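Local coordinates for type IV secretion system protein VirB11 (Brucella suis, PDB 2GZA) that hydrolyses ATP as a hexameric ATPase of the VirB type IV secretion system, which could be required to establish the replication niche in the host, at the interface of chains A and B. Residues are numbered along the deposited sequence; one frame, centred on the assembly and turned at random. Chains: chain A/B, Type IV secretion system protein VirB11.

The interface of chains A and B. Residues chain A 125, 127, 132, 137; chain B 187, 190-191, 194.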
loop_
_atom_site.group_PDB
_atom_site.type_symbol
_atom_site.label_atom_id
_atom_site.label_comp_id
_atom_site.label_asym_id
_atom_site.label_seq_id
_atom_site.Cartn_x
_atom_site.Cartn_y
_atom_site.Cartn_z
ATOM N N THR A 125 2.016 -18.740 -42.251
ATOM C CA THR A 125 3.325 -18.651 -42.885
ATOM C C THR A 125 4.366 -19.528 -42.203
ATOM O O THR A 125 4.550 -19.453 -40.985
ATOM C CB THR A 125 3.844 -17.199 -42.885
ATOM O OG1 THR A 125 2.775 -16.301 -43.190
ATOM C CG2 THR A 125 4.971 -17.016 -43.898
ATOM N N ARG A 127 8.424 -20.455 -42.604
ATOM C CA ARG A 127 9.753 -20.232 -43.152
ATOM C C ARG A 127 10.755 -20.857 -42.201
ATOM O O ARG A 127 10.547 -20.844 -40.990
ATOM C CB ARG A 127 10.080 -18.738 -43.240
ATOM C CG ARG A 127 9.039 -17.827 -43.871
ATOM C CD ARG A 127 9.695 -16.523 -44.332
ATOM N NE ARG A 127 8.790 -15.375 -44.297
ATOM C CZ ARG A 127 7.954 -15.047 -45.278
ATOM N NH1 ARG A 127 7.884 -15.781 -46.380
ATOM N NH2 ARG A 127 7.173 -13.985 -45.157
ATOM N N TYR A 132 14.450 -17.208 -44.242
ATOM C CA TYR A 132 14.573 -15.846 -43.729
ATOM C C TYR A 132 15.857 -15.180 -44.200
ATOM O O TYR A 132 15.838 -14.027 -44.610
ATOM C CB TYR A 132 14.543 -15.825 -42.202
ATOM C CG TYR A 132 13.183 -15.664 -41.572
ATOM C CD1 TYR A 132 12.692 -16.617 -40.686
ATOM C CD2 TYR A 132 12.388 -14.547 -41.842
ATOM C CE1 TYR A 132 11.446 -16.464 -40.086
ATOM C CE2 TYR A 132 11.141 -14.388 -41.246
ATOM C CZ TYR A 132 10.678 -15.355 -40.373
ATOM O OH TYR A 132 9.453 -15.220 -39.781
ATOM N N PHE A 137 16.599 -11.068 -44.141
ATOM C CA PHE A 137 16.007 -10.842 -42.830
ATOM C C PHE A 137 17.027 -10.449 -41.751
ATOM O O PHE A 137 16.663 -9.859 -40.716
ATOM C CB PHE A 137 15.259 -12.103 -42.414
ATOM C CG PHE A 137 14.239 -11.880 -41.355
ATOM C CD1 PHE A 137 13.079 -11.157 -41.637
ATOM C CD2 PHE A 137 14.421 -12.407 -40.075
ATOM C CE1 PHE A 137 12.119 -10.954 -40.652
ATOM C CE2 PHE A 137 13.469 -12.216 -39.088
ATOM C CZ PHE A 137 12.316 -11.485 -39.367
ATOM N N GLY B 187 5.064 -10.273 -37.796
ATOM C CA GLY B 187 5.517 -11.626 -38.102
ATOM C C GLY B 187 6.223 -12.348 -36.967
ATOM O O GLY B 187 7.057 -13.215 -37.224
ATOM N N THR B 190 5.526 -16.163 -36.887
ATOM C CA THR B 190 6.250 -16.850 -37.946
ATOM C C THR B 190 7.700 -17.088 -37.549
ATOM O O THR B 190 8.213 -18.196 -37.720
ATOM C CB THR B 190 6.176 -16.078 -39.276
ATOM O OG1 THR B 190 4.821 -15.703 -39.532
ATOM C CG2 THR B 190 6.679 -16.930 -40.424
ATOM N N LEU B 191 8.350 -16.060 -37.005
ATOM C CA LEU B 191 9.719 -16.201 -36.512
ATOM C C LEU B 191 9.783 -17.210 -35.372
ATOM O O LEU B 191 10.686 -18.045 -35.329
ATOM C CB LEU B 191 10.317 -14.853 -36.090
ATOM C CG LEU B 191 11.768 -14.841 -35.577
ATOM C CD1 LEU B 191 12.744 -15.459 -36.579
ATOM C CD2 LEU B 191 12.223 -13.443 -35.193
ATOM N N ALA B 194 9.753 -20.458 -36.862
ATOM C CA ALA B 194 11.062 -20.743 -37.449
ATOM C C ALA B 194 12.052 -21.180 -36.381
ATOM O O ALA B 194 12.825 -22.104 -36.598
ATOM C CB ALA B 194 11.600 -19.542 -38.207
HETATM O O HOH W 1 7.886 -19.984 -39.710
#
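The helix B:188-196, which begins within the P-loop (Walker A motif) of chain B, meets the segment of chain A that runs through the short helix A:129-134, and A:Tyr132 buries 57 Å² against chain B, more than any other residue of the patch. It illustrates how a ring can be aimed at a neighbour while its own chain holds it: A:Arg127 CD lies over one face, A:Phe137 CE2 lies 3.7 Å above the opposite face, and both are displaced toward the rim. Held in this way, the ring points its phenol oxygen at the first turn of the helix, where A:Tyr132 OH makes a close polar contact, 3.1 Å from the backbone B:Leu191 N, over the peptide plane and not in line with the N-H. That N-H is used by B:Gly187 O, 3.1 Å from B:Leu191 N, which ties the P-loop glycine to the helix under the phenol oxygen. The same oxygen abuts the methyl of B:Thr190, while B:Ala194 CB, one turn on, sits at the ring's edge and in its plane, 3.6 Å from A:Tyr132 CE1. With CG anti to its backbone N (chi1 -179°), B:Leu191 extends CD1 to within 3.9 Å of A:Tyr132 CE1 and on toward the A:Phe137 ring.

On the other flank, B:Thr190 holds CG2 anti to its own N (chi1 -48° to OG1) and turns that methyl to A:Thr125, 3.8 Å from its CB. A:Thr125 CG2 in turn lies over the centre of the A:Arg127 guanidinium. Water 1 joins the backbones, 2.7 Å from B:Thr190 O, and also bonds A:Arg127 N and O.

The contact joins neighbouring subunits of the hexamer. It lies beside the predicted ATP-binding loop and may help couple that site to assembly.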